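Local coordinates for protein transcriptional regulator, MarR family (Listeria monocytogenes str. 4b, PDB 2QWW) that probably binds DNA as a dimer and regulates transcription, as a winged helix-turn-helix repressor of the multiple antibiotic-resistance family, at residues A[32-37]-A[42-47]; A[37-42]-A[82-87]; A[46-51]-A[113-118]. All blocks are in the same frame, centred on the assembly; numbering follows the deposited sequence.

Contact 1. Residues A[32-37]-A[42-47]; sequences QNAASL and QQLAMI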
ATOM      1  N   GLN A  32      -7.683   0.760  11.792  1.00 40.74           N
ATOM      2  CA  GLN A  32      -8.687   0.489  12.821  1.00 40.86           C
ATOM      3  C   GLN A  32      -8.794  -0.994  13.066  1.00 38.18           C
ATOM      4  O   GLN A  32      -9.006  -1.425  14.183  1.00 39.74           O
ATOM      5  CB  GLN A  32     -10.097   0.890  12.400  1.00 40.47           C
ATOM      6  CG  GLN A  32     -10.402   2.336  12.230  1.00 45.48           C
ATOM      7  CD  GLN A  32     -11.906   2.555  12.044  1.00 46.19           C
ATOM      8  OE1 GLN A  32     -12.724   2.055  12.828  1.00 54.86           O
ATOM      9  NE2 GLN A  32     -12.271   3.321  11.020  1.00 54.29           N
ATOM     10  N   ASN A  33      -8.746  -1.763  11.991  1.00 35.65           N
ATOM     11  CA  ASN A  33      -8.883  -3.194  12.096  1.00 35.52           C
ATOM     12  C   ASN A  33      -7.681  -3.778  12.831  1.00 36.22           C
ATOM     13  O   ASN A  33      -7.835  -4.585  13.719  1.00 35.15           O
ATOM     14  CB  ASN A  33      -9.001  -3.793  10.699  1.00 34.37           C
ATOM     15  CG  ASN A  33      -9.437  -5.228  10.716  1.00 34.52           C
ATOM     16  OD1 ASN A  33     -10.221  -5.637  11.560  1.00 37.97           O
ATOM     17  ND2 ASN A  33      -8.959  -5.998   9.766  1.00 33.01           N
ATOM     18  N   ALA A  34      -6.481  -3.349  12.457  1.00 38.18           N
ATOM     19  CA  ALA A  34      -5.262  -3.828  13.113  1.00 38.54           C
ATOM     20  C   ALA A  34      -5.350  -3.574  14.626  1.00 37.86           C
ATOM     21  O   ALA A  34      -5.135  -4.487  15.407  1.00 38.59           O
ATOM     22  CB  ALA A  34      -4.020  -3.171  12.501  1.00 37.75           C
ATOM     23  N   ALA A  35      -5.727  -2.357  15.010  1.00 37.35           N
ATOM     24  CA  ALA A  35      -5.909  -1.980  16.402  1.00 37.55           C
ATOM     25  C   ALA A  35      -6.861  -2.910  17.136  1.00 37.44           C
ATOM     26  O   ALA A  35      -6.609  -3.256  18.277  1.00 38.62           O
ATOM     27  CB  ALA A  35      -6.402  -0.547  16.493  1.00 37.74           C
ATOM     28  N   SER A  36      -7.935  -3.334  16.463  1.00 36.77           N
ATOM     29  CA  SER A  36      -8.929  -4.260  17.025  1.00 34.91           C
ATOM     30  C   SER A  36      -8.414  -5.684  17.150  1.00 34.38           C
ATOM     31  O   SER A  36      -8.992  -6.505  17.897  1.00 31.69           O
ATOM     32  CB  SER A  36     -10.186  -4.283  16.140  1.00 37.03           C
ATOM     33  OG  SER A  36      -9.935  -4.929  14.897  1.00 38.47           O
ATOM     34  N   LEU A  37      -7.366  -6.006  16.389  1.00 32.69           N
ATOM     35  CA  LEU A  37      -6.746  -7.329  16.454  1.00 34.42           C
ATOM     36  C   LEU A  37      -5.552  -7.350  17.411  1.00 33.54           C
ATOM     37  O   LEU A  37      -4.948  -8.400  17.630  1.00 33.18           O
ATOM     38  CB  LEU A  37      -6.310  -7.776  15.060  1.00 37.01           C
ATOM     39  CG  LEU A  37      -7.458  -7.884  14.042  1.00 39.90           C
ATOM     40  CD1 LEU A  37      -6.926  -8.121  12.659  1.00 39.33           C
ATOM     41  CD2 LEU A  37      -8.418  -8.966  14.430  1.00 40.01           C
ATOM     42  N   GLN A  42       2.545  -3.739  10.538  1.00 39.84           N
ATOM     43  CA  GLN A  42       3.768  -4.472  10.218  1.00 39.15           C
ATOM     44  C   GLN A  42       3.673  -5.906  10.782  1.00 37.18           C
ATOM     45  O   GLN A  42       4.051  -6.869  10.117  1.00 38.99           O
ATOM     46  CB  GLN A  42       5.011  -3.757  10.766  1.00 38.75           C
ATOM     47  CG  GLN A  42       5.097  -2.256  10.457  1.00 47.23           C
ATOM     48  CD  GLN A  42       4.452  -1.340  11.521  1.00 53.51           C
ATOM     49  OE1 GLN A  42       3.523  -0.591  11.221  1.00 48.13           O
ATOM     50  NE2 GLN A  42       4.945  -1.412  12.761  1.00 53.96           N
ATOM     51  N   GLN A  43       3.175  -6.042  12.004  1.00 34.73           N
ATOM     52  CA  GLN A  43       2.926  -7.362  12.600  1.00 33.37           C
ATOM     53  C   GLN A  43       1.964  -8.196  11.766  1.00 32.38           C
ATOM     54  O   GLN A  43       2.159  -9.396  11.609  1.00 32.56           O
ATOM     55  CB  GLN A  43       2.375  -7.249  14.015  1.00 33.04           C
ATOM     56  CG  GLN A  43       3.424  -7.003  15.096  1.00 34.76           C
ATOM     57  CD  GLN A  43       2.793  -6.907  16.472  1.00 31.41           C
ATOM     58  OE1 GLN A  43       1.864  -6.141  16.666  1.00 32.43           O
ATOM     59  NE2 GLN A  43       3.296  -7.672  17.424  1.00 28.54           N
ATOM     60  N   LEU A  44       0.907  -7.573  11.262  1.00 34.60           N
ATOM     61  CA  LEU A  44      -0.043  -8.253  10.375  1.00 33.30           C
ATOM     62  C   LEU A  44       0.549  -8.561   9.018  1.00 32.62           C
ATOM     63  O   LEU A  44       0.263  -9.598   8.465  1.00 33.31           O
ATOM     64  CB  LEU A  44      -1.299  -7.424  10.182  1.00 34.01           C
ATOM     65  CG  LEU A  44      -2.208  -7.371  11.384  1.00 38.24           C
ATOM     66  CD1 LEU A  44      -3.226  -6.285  11.180  1.00 43.24           C
ATOM     67  CD2 LEU A  44      -2.866  -8.732  11.611  1.00 39.74           C
ATOM     68  N   ALA A  45       1.379  -7.676   8.483  1.00 33.63           N
ATOM     69  CA  ALA A  45       2.030  -7.952   7.209  1.00 35.45           C
ATOM     70  C   ALA A  45       2.856  -9.236   7.324  1.00 36.58           C
ATOM     71  O   ALA A  45       2.813 -10.101   6.443  1.00 37.48           O
ATOM     72  CB  ALA A  45       2.905  -6.792   6.802  1.00 38.09           C
HETATM   73  N   MSE A  46       3.588  -9.362   8.429  1.00 36.68           N
HETATM   74  CA  MSE A  46       4.404 -10.552   8.721  1.00 34.74           C
HETATM   75  C   MSE A  46       3.536 -11.792   8.839  1.00 35.36           C
HETATM   76  O   MSE A  46       3.835 -12.825   8.240  1.00 33.93           O
HETATM   77  CB  MSE A  46       5.185 -10.324  10.013  1.00 34.70           C
HETATM   78  CG  MSE A  46       6.071 -11.492  10.503  1.00 37.27           C
HETATM   79 SE   MSE A  46       7.409 -10.998  11.912  0.75 31.57          SE
HETATM   80  CE  MSE A  46       8.408  -9.757  10.932  1.00 38.62           C
ATOM     81  N   ILE A  47       2.461 -11.676   9.616  1.00 36.82           N
ATOM     82  CA  ILE A  47       1.518 -12.774   9.833  1.00 36.35           C
ATOM     83  C   ILE A  47       0.994 -13.280   8.503  1.00 36.92           C
ATOM     84  O   ILE A  47       0.938 -14.476   8.278  1.00 35.45           O
ATOM     85  CB  ILE A  47       0.310 -12.337  10.690  1.00 36.77           C
ATOM     86  CG1 ILE A  47       0.733 -12.019  12.122  1.00 39.84           C
ATOM     87  CG2 ILE A  47      -0.762 -13.429  10.729  1.00 36.95           C
ATOM     88  CD1 ILE A  47       0.982 -13.208  13.000  1.00 43.50           C
TER

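Contact 2. Residues A[37-42]-A[82-87]; sequences LGLTIQ and LGLVVK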
ATOM      1  N   LEU A  37      -7.366  -6.006  16.389  1.00 32.69           N
ATOM      2  CA  LEU A  37      -6.746  -7.329  16.454  1.00 34.42           C
ATOM      3  C   LEU A  37      -5.552  -7.350  17.411  1.00 33.54           C
ATOM      4  O   LEU A  37      -4.948  -8.400  17.630  1.00 33.18           O
ATOM      5  CB  LEU A  37      -6.310  -7.776  15.060  1.00 37.01           C
ATOM      6  CG  LEU A  37      -7.458  -7.884  14.042  1.00 39.90           C
ATOM      7  CD1 LEU A  37      -6.926  -8.121  12.659  1.00 39.33           C
ATOM      8  CD2 LEU A  37      -8.418  -8.966  14.430  1.00 40.01           C
ATOM      9  N   GLY A  38      -5.224  -6.184  17.967  1.00 33.13           N
ATOM     10  CA  GLY A  38      -4.118  -6.018  18.913  1.00 34.25           C
ATOM     11  C   GLY A  38      -2.738  -5.890  18.276  1.00 33.61           C
ATOM     12  O   GLY A  38      -1.748  -5.864  18.983  1.00 32.73           O
ATOM     13  N   LEU A  39      -2.679  -5.775  16.947  1.00 34.65           N
ATOM     14  CA  LEU A  39      -1.419  -5.792  16.225  1.00 31.31           C
ATOM     15  C   LEU A  39      -1.193  -4.568  15.397  1.00 33.21           C
ATOM     16  O   LEU A  39      -2.130  -3.874  15.043  1.00 32.77           O
ATOM     17  CB  LEU A  39      -1.414  -6.988  15.297  1.00 30.84           C
ATOM     18  CG  LEU A  39      -1.643  -8.363  15.933  1.00 31.20           C
ATOM     19  CD1 LEU A  39      -1.837  -9.402  14.869  1.00 38.15           C
ATOM     20  CD2 LEU A  39      -0.495  -8.729  16.823  1.00 33.01           C
ATOM     21  N   THR A  40       0.075  -4.324  15.083  1.00 32.76           N
ATOM     22  CA  THR A  40       0.457  -3.245  14.222  1.00 35.97           C
ATOM     23  C   THR A  40       0.321  -3.767  12.799  1.00 37.18           C
ATOM     24  O   THR A  40       0.239  -4.978  12.568  1.00 36.24           O
ATOM     25  CB  THR A  40       1.906  -2.856  14.427  1.00 36.92           C
ATOM     26  OG1 THR A  40       2.743  -3.952  14.038  1.00 38.32           O
ATOM     27  CG2 THR A  40       2.177  -2.494  15.897  1.00 37.35           C
ATOM     28  N   ILE A  41       0.276  -2.840  11.859  1.00 38.14           N
ATOM     29  CA  ILE A  41       0.193  -3.142  10.429  1.00 41.07           C
ATOM     30  C   ILE A  41       1.379  -3.977   9.951  1.00 39.30           C
ATOM     31  O   ILE A  41       1.225  -4.828   9.083  1.00 42.73           O
ATOM     32  CB  ILE A  41       0.060  -1.802   9.629  1.00 40.52           C
ATOM     33  CG1 ILE A  41      -1.351  -1.248   9.785  1.00 46.47           C
ATOM     34  CG2 ILE A  41       0.407  -1.949   8.145  1.00 46.78           C
ATOM     35  CD1 ILE A  41      -2.463  -2.106   9.190  1.00 50.12           C
ATOM     36  N   GLN A  42       2.545  -3.739  10.538  1.00 39.84           N
ATOM     37  CA  GLN A  42       3.768  -4.472  10.218  1.00 39.15           C
ATOM     38  C   GLN A  42       3.673  -5.906  10.782  1.00 37.18           C
ATOM     39  O   GLN A  42       4.051  -6.869  10.117  1.00 38.99           O
ATOM     40  CB  GLN A  42       5.011  -3.757  10.766  1.00 38.75           C
ATOM     41  CG  GLN A  42       5.097  -2.256  10.457  1.00 47.23           C
ATOM     42  CD  GLN A  42       4.452  -1.340  11.521  1.00 53.51           C
ATOM     43  OE1 GLN A  42       3.523  -0.591  11.221  1.00 48.13           O
ATOM     44  NE2 GLN A  42       4.945  -1.412  12.761  1.00 53.96           N
ATOM     45  N   LEU A  82       3.424 -13.882  21.705  1.00 31.56           N
ATOM     46  CA  LEU A  82       1.955 -13.835  21.629  1.00 31.42           C
ATOM     47  C   LEU A  82       1.264 -15.127  21.166  1.00 32.73           C
ATOM     48  O   LEU A  82       0.044 -15.145  21.006  1.00 29.47           O
ATOM     49  CB  LEU A  82       1.528 -12.712  20.684  1.00 31.08           C
ATOM     50  CG  LEU A  82       1.926 -11.300  21.109  1.00 32.06           C
ATOM     51  CD1 LEU A  82       1.539 -10.341  20.028  1.00 33.18           C
ATOM     52  CD2 LEU A  82       1.265 -10.932  22.443  1.00 33.94           C
ATOM     53  N   GLY A  83       2.039 -16.189  20.922  1.00 34.02           N
ATOM     54  CA  GLY A  83       1.506 -17.481  20.478  1.00 32.20           C
ATOM     55  C   GLY A  83       0.989 -17.525  19.053  1.00 31.29           C
ATOM     56  O   GLY A  83       0.311 -18.463  18.675  1.00 33.36           O
ATOM     57  N   LEU A  84       1.346 -16.548  18.231  1.00 31.46           N
ATOM     58  CA  LEU A  84       0.834 -16.486  16.877  1.00 30.35           C
ATOM     59  C   LEU A  84       1.668 -17.237  15.836  1.00 30.73           C
ATOM     60  O   LEU A  84       1.175 -17.541  14.756  1.00 30.85           O
ATOM     61  CB  LEU A  84       0.666 -15.029  16.478  1.00 31.00           C
ATOM     62  CG  LEU A  84      -0.174 -14.216  17.471  1.00 32.45           C
ATOM     63  CD1 LEU A  84      -0.255 -12.830  16.969  1.00 27.12           C
ATOM     64  CD2 LEU A  84      -1.561 -14.819  17.662  1.00 28.05           C
ATOM     65  N   VAL A  85       2.932 -17.499  16.125  1.00 32.81           N
ATOM     66  CA  VAL A  85       3.778 -18.238  15.196  1.00 34.42           C
ATOM     67  C   VAL A  85       4.482 -19.290  15.986  1.00 34.37           C
ATOM     68  O   VAL A  85       4.696 -19.119  17.182  1.00 34.19           O
ATOM     69  CB  VAL A  85       4.846 -17.372  14.486  1.00 33.94           C
ATOM     70  CG1 VAL A  85       4.222 -16.159  13.840  1.00 34.41           C
ATOM     71  CG2 VAL A  85       5.929 -16.946  15.423  1.00 39.70           C
ATOM     72  N   VAL A  86       4.868 -20.362  15.311  1.00 35.57           N
ATOM     73  CA  VAL A  86       5.605 -21.433  15.958  1.00 37.01           C
ATOM     74  C   VAL A  86       6.879 -21.706  15.175  1.00 38.70           C
ATOM     75  O   VAL A  86       6.866 -21.703  13.947  1.00 38.08           O
ATOM     76  CB  VAL A  86       4.750 -22.697  16.079  1.00 37.03           C
ATOM     77  CG1 VAL A  86       3.425 -22.346  16.713  1.00 39.00           C
ATOM     78  CG2 VAL A  86       4.498 -23.329  14.747  1.00 38.70           C
ATOM     79  N   LYS A  87       7.977 -21.934  15.885  1.00 40.78           N
ATOM     80  CA  LYS A  87       9.260 -22.228  15.250  1.00 42.50           C
ATOM     81  C   LYS A  87       9.192 -23.673  14.759  1.00 44.12           C
ATOM     82  O   LYS A  87       8.626 -24.535  15.442  1.00 42.38           O
ATOM     83  CB  LYS A  87      10.411 -22.094  16.253  1.00 41.97           C
ATOM     84  CG  LYS A  87      10.499 -20.764  16.957  1.00 40.75           C
ATOM     85  CD  LYS A  87      11.431 -20.804  18.165  1.00 42.09           C
ATOM     86  CE  LYS A  87      12.898 -20.792  17.778  1.00 42.44           C
ATOM     87  NZ  LYS A  87      13.803 -20.801  18.977  1.00 44.16           N
TER

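Contact 3. Residues A[46-51]-A[113-118]; sequences MINVIY and RSTANA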
HETATM    1  N   MSE A  46       3.588  -9.362   8.429  1.00 36.68           N
HETATM    2  CA  MSE A  46       4.404 -10.552   8.721  1.00 34.74           C
HETATM    3  C   MSE A  46       3.536 -11.792   8.839  1.00 35.36           C
HETATM    4  O   MSE A  46       3.835 -12.825   8.240  1.00 33.93           O
HETATM    5  CB  MSE A  46       5.185 -10.324  10.013  1.00 34.70           C
HETATM    6  CG  MSE A  46       6.071 -11.492  10.503  1.00 37.27           C
HETATM    7 SE   MSE A  46       7.409 -10.998  11.912  0.75 31.57          SE
HETATM    8  CE  MSE A  46       8.408  -9.757  10.932  1.00 38.62           C
ATOM      9  N   ILE A  47       2.461 -11.676   9.616  1.00 36.82           N
ATOM     10  CA  ILE A  47       1.518 -12.774   9.833  1.00 36.35           C
ATOM     11  C   ILE A  47       0.994 -13.280   8.503  1.00 36.92           C
ATOM     12  O   ILE A  47       0.938 -14.476   8.278  1.00 35.45           O
ATOM     13  CB  ILE A  47       0.310 -12.337  10.690  1.00 36.77           C
ATOM     14  CG1 ILE A  47       0.733 -12.019  12.122  1.00 39.84           C
ATOM     15  CG2 ILE A  47      -0.762 -13.429  10.729  1.00 36.95           C
ATOM     16  CD1 ILE A  47       0.982 -13.208  13.000  1.00 43.50           C
ATOM     17  N   ASN A  48       0.648 -12.347   7.622  1.00 39.31           N
ATOM     18  CA  ASN A  48       0.102 -12.661   6.312  1.00 41.08           C
ATOM     19  C   ASN A  48       1.098 -13.344   5.363  1.00 40.84           C
ATOM     20  O   ASN A  48       0.722 -14.264   4.633  1.00 42.09           O
ATOM     21  CB  ASN A  48      -0.518 -11.400   5.701  1.00 40.58           C
ATOM     22  CG  ASN A  48      -1.771 -10.933   6.471  1.00 43.33           C
ATOM     23  OD1 ASN A  48      -2.536 -11.754   6.988  1.00 46.16           O
ATOM     24  ND2 ASN A  48      -1.982  -9.610   6.538  1.00 42.79           N
ATOM     25  N   VAL A  49       2.351 -12.914   5.399  1.00 39.52           N
ATOM     26  CA  VAL A  49       3.406 -13.564   4.637  1.00 39.02           C
ATOM     27  C   VAL A  49       3.582 -14.988   5.147  1.00 38.71           C
ATOM     28  O   VAL A  49       3.649 -15.922   4.366  1.00 38.98           O
ATOM     29  CB  VAL A  49       4.743 -12.840   4.779  1.00 38.48           C
ATOM     30  CG1 VAL A  49       5.882 -13.677   4.218  1.00 40.84           C
ATOM     31  CG2 VAL A  49       4.703 -11.448   4.098  1.00 40.30           C
ATOM     32  N   ILE A  50       3.627 -15.159   6.462  1.00 38.90           N
ATOM     33  CA  ILE A  50       3.836 -16.492   7.047  1.00 38.38           C
ATOM     34  C   ILE A  50       2.665 -17.431   6.741  1.00 39.87           C
ATOM     35  O   ILE A  50       2.832 -18.660   6.642  1.00 41.29           O
ATOM     36  CB  ILE A  50       4.110 -16.404   8.581  1.00 37.46           C
ATOM     37  CG1 ILE A  50       5.387 -15.616   8.860  1.00 37.80           C
ATOM     38  CG2 ILE A  50       4.275 -17.771   9.189  1.00 37.01           C
ATOM     39  CD1 ILE A  50       5.640 -15.339  10.345  1.00 38.18           C
ATOM     40  N   TYR A  51       1.475 -16.866   6.606  1.00 41.19           N
ATOM     41  CA  TYR A  51       0.292 -17.655   6.312  1.00 43.43           C
ATOM     42  C   TYR A  51       0.372 -18.263   4.911  1.00 43.28           C
ATOM     43  O   TYR A  51       0.030 -19.424   4.719  1.00 42.17           O
ATOM     44  CB  TYR A  51      -0.964 -16.785   6.418  1.00 45.63           C
ATOM     45  CG  TYR A  51      -2.269 -17.544   6.265  1.00 48.17           C
ATOM     46  CD1 TYR A  51      -2.566 -18.634   7.081  1.00 50.44           C
ATOM     47  CD2 TYR A  51      -3.223 -17.146   5.337  1.00 53.69           C
ATOM     48  CE1 TYR A  51      -3.763 -19.322   6.957  1.00 51.84           C
ATOM     49  CE2 TYR A  51      -4.421 -17.825   5.202  1.00 53.52           C
ATOM     50  CZ  TYR A  51      -4.688 -18.915   6.022  1.00 54.25           C
ATOM     51  OH  TYR A  51      -5.883 -19.587   5.899  1.00 53.30           O
ATOM     52  N   ARG A 113      -9.031 -12.465  10.005  1.00 44.29           N
ATOM     53  CA  ARG A 113      -9.747 -11.253  10.387  1.00 44.89           C
ATOM     54  C   ARG A 113      -9.071 -10.001   9.812  1.00 45.68           C
ATOM     55  O   ARG A 113      -9.720  -8.962   9.623  1.00 46.94           O
ATOM     56  CB  ARG A 113      -9.889 -11.172  11.910  1.00 45.27           C
ATOM     57  CG  ARG A 113     -10.786 -12.266  12.505  1.00 46.42           C
ATOM     58  CD  ARG A 113     -10.870 -12.160  14.020  1.00 46.54           C
ATOM     59  NE  ARG A 113     -11.293 -10.816  14.405  1.00 48.36           N
ATOM     60  CZ  ARG A 113     -11.236 -10.310  15.636  1.00 51.96           C
ATOM     61  NH1 ARG A 113     -10.765 -11.021  16.657  1.00 51.72           N
ATOM     62  NH2 ARG A 113     -11.647  -9.058  15.840  1.00 51.03           N
ATOM     63  N   SER A 114      -7.776 -10.091   9.515  1.00 45.41           N
ATOM     64  CA  SER A 114      -7.059  -8.967   8.906  1.00 44.55           C
ATOM     65  C   SER A 114      -7.410  -8.799   7.422  1.00 46.02           C
ATOM     66  O   SER A 114      -7.467  -7.676   6.908  1.00 46.05           O
ATOM     67  CB  SER A 114      -5.550  -9.164   9.027  1.00 44.03           C
ATOM     68  OG  SER A 114      -4.865  -8.030   8.521  1.00 46.13           O
ATOM     69  N   THR A 115      -7.634  -9.911   6.726  1.00 47.76           N
ATOM     70  CA  THR A 115      -7.958  -9.867   5.287  1.00 48.41           C
ATOM     71  C   THR A 115      -9.427  -9.511   5.061  1.00 48.03           C
ATOM     72  O   THR A 115      -9.737  -8.766   4.131  1.00 51.23           O
ATOM     73  CB  THR A 115      -7.609 -11.197   4.606  1.00 48.77           C
ATOM     74  OG1 THR A 115      -8.314 -12.272   5.249  1.00 51.42           O
ATOM     75  CG2 THR A 115      -6.119 -11.446   4.710  1.00 47.36           C
ATOM     76  N   ALA A 116     -10.310 -10.052   5.905  1.00 47.15           N
ATOM     77  CA  ALA A 116     -11.734  -9.738   5.894  1.00 45.47           C
ATOM     78  C   ALA A 116     -11.982  -8.572   6.865  1.00 44.94           C
ATOM     79  O   ALA A 116     -12.600  -8.740   7.896  1.00 45.58           O
ATOM     80  CB  ALA A 116     -12.536 -10.962   6.314  1.00 46.73           C
ATOM     81  N   ASN A 117     -11.515  -7.377   6.516  1.00 43.45           N
ATOM     82  CA  ASN A 117     -11.625  -6.210   7.400  1.00 41.12           C
ATOM     83  C   ASN A 117     -13.061  -5.773   7.708  1.00 42.13           C
ATOM     84  O   ASN A 117     -13.685  -5.082   6.909  1.00 41.23           O
ATOM     85  CB  ASN A 117     -10.817  -5.059   6.802  1.00 41.20           C
ATOM     86  CG  ASN A 117     -10.831  -3.827   7.670  1.00 37.64           C
ATOM     87  OD1 ASN A 117     -11.587  -3.737   8.632  1.00 34.66           O
ATOM     88  ND2 ASN A 117     -10.000  -2.858   7.328  1.00 35.44           N
ATOM     89  N   ALA A 118     -13.562  -6.157   8.885  1.00 41.11           N
ATOM     90  CA  ALA A 118     -14.948  -5.854   9.288  1.00 41.54           C
ATOM     91  C   ALA A 118     -15.310  -4.380   9.299  1.00 41.10           C
ATOM     92  O   ALA A 118     -16.471  -4.037   9.090  1.00 41.65           O
ATOM     93  CB  ALA A 118     -15.266  -6.476  10.635  1.00 41.20           C
TER

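Contact 1. Residues A[32-37]-A[42-47]
Leu44 reaches from helix 41-52 to the last turn or so of helix 8-37 and splits its two methyls between Ala34 and Leu37. The two helices are set at a steep angle and joined by a short turn, found where the long N-terminal helix of a MarR-type protein meets the first helix of its winged helix-turn-helix domain. The backbones approach most closely at Ala34 and Leu44, whose CA atoms are 7.4 Å apart, and a single leucine side chain is enough to bridge that gap. Its CG stands anti to the carbonyl carbon (chi1 -72°), and CD1 continues the chain almost fully extended (chi2 167°), which carries that methyl straight across to the neighbouring helix. Here the fit is tight: Leu44 CD1 sits 3.5 Å from Ala34 CB, closer than carbons usually pack, and it also leans on Ala34 CA. The small methyl of Ala34 lets the leucine come right up to the backbone.

Nearer the turn the packing relaxes to ordinary van der Waals spacing, although Leu37 is still buried. Ser114 of helix 105-115 touches both Leu37 and Leu44, so the apolar wedge is covered from that side too. The open side is at Ala35, which is exposed and turns its methyl away from helix 41-52. Gln42 takes no part and packs on Ile66 of the second subunit. At the looser end of the contact, the other leucine branch does the touching, with Leu44 CD2 4.2 Å from Leu37 CD1.

Contact 2. Residues A[37-42]-A[82-87]
Leu39 meets both Leu82 and Leu84 through one methyl, CD2, and the contact across the two segments is wholly apolar. Leu39 and Leu84 meet end on, tip to tip, with Leu39 CD2 4.1 Å from Leu84 CD1. Leu82 comes in differently: it runs alongside Leu39, the two side chains heading opposite ways, and its CD1 also lies 4.1 Å from Leu39 CD2. Leu82 CD1 and Leu84 CD1 are themselves 4.3 Å apart, so the three methyls close a nearly equilateral triangle. In Leu84 an extended second torsion (chi2 180°) puts CD1 at the far end of the side chain, and that length matters because the backbones stay well apart. Leu84 is buried, whereas Leu82 lies at the exposed border of the cluster.

Polar bonds are made within each segment or to its own neighbours, not between the two. Gly38 and Gly83 each end a helix in a Schellman motif, with positive phi (81° and 72°) and two bonds back into the last turn. Thr40 then takes the N-cap position of helix 41-52, its OG1 bonded to Gln43 N. Gly83 O is held by Ser104 OG, a tie to the residue just after strand 100-103.

The contact thus joins the turn entering helix 41-52 to the turn between helix 69-81 and strand 85-87, where the wing of the winged helix-turn-helix begins. Leu39 backs onto Leu44 of helix 41-52. Leu84 is wedged among Leu79 of helix 69-81, Ile47 of helix 41-52 and Leu110 of helix 105-115, while Val86 pairs through its backbone with Lys102 of strand 100-103.

Contact 3. Residues A[46-51]-A[113-118]
Asn48 holds its carboxamide out toward helix 105-115, and Ser114 and Thr115 meet different parts of it. The amide nitrogen faces the serine: Asn48 ND2 is 3.8 Å from Ser114 OG, close enough to touch but too long for a hydrogen bond. Thr115 comes over one face of the amide, its CG2 4.3 Å from Asn48 OD1. The first torsions account for what each neighbour offers. Ser114 has OG opposite its own backbone N (chi1 -176°), which carries the hydroxyl out to the nitrogen end of the amide. In Thr115, chi1 of 58° tucks OG1 back over its own helix, where it bonds to Lys112 O, and leaves the methyl to face Asn48.

The hydrogen bond that Asn48 does make is to Ser111, one turn earlier on helix 105-115, whose OG bonds to OD1. That bond probably sets which end of the amide faces each neighbour. The helices brought together here are the first helix of the winged helix-turn-helix domain and the helix that follows the wing, leading back toward the region through which MarR proteins usually dimerise. Between residues 46-51 and 113-118 the nearest CA atoms, of Asn48 and Ser114, are 8.5 Å apart, and the contact lies near the surface. One turn on from Asn48, the side chain of Tyr51 touches Glu108, Ser111 and Lys112.

Just past Thr115 the facing helix breaks at Ala116, and Asn117 starts the next one as its N-cap: OD1 bonds to Phe119 N and, weakly, to Met120 N, while ND2 is bonded to Tyr29 O of helix 8-37.

Helix 41-52 takes part in all three contacts. Contacts 1 and 2 have centres about 8 Å apart and share Leu37 and Gln42; a probable hydrogen bond from Leu39 N to Ala34 O (3.2 Å) ties the turn to helix 8-37. Contact 3, about 7 Å from contact 1 between centres, meets it where Leu44 CD1 packs 3.6 Å from Ser114 OG, and Asn33 ND2 probably bonds to Arg113 O. Contacts 2 and 3 are about 10 Å apart between centres, joined by Val85 on Ile50. Together they connect the long N-terminal helix, the wing base and helix 105-115. DNA would probably be read by helix 69-81, as in relatives.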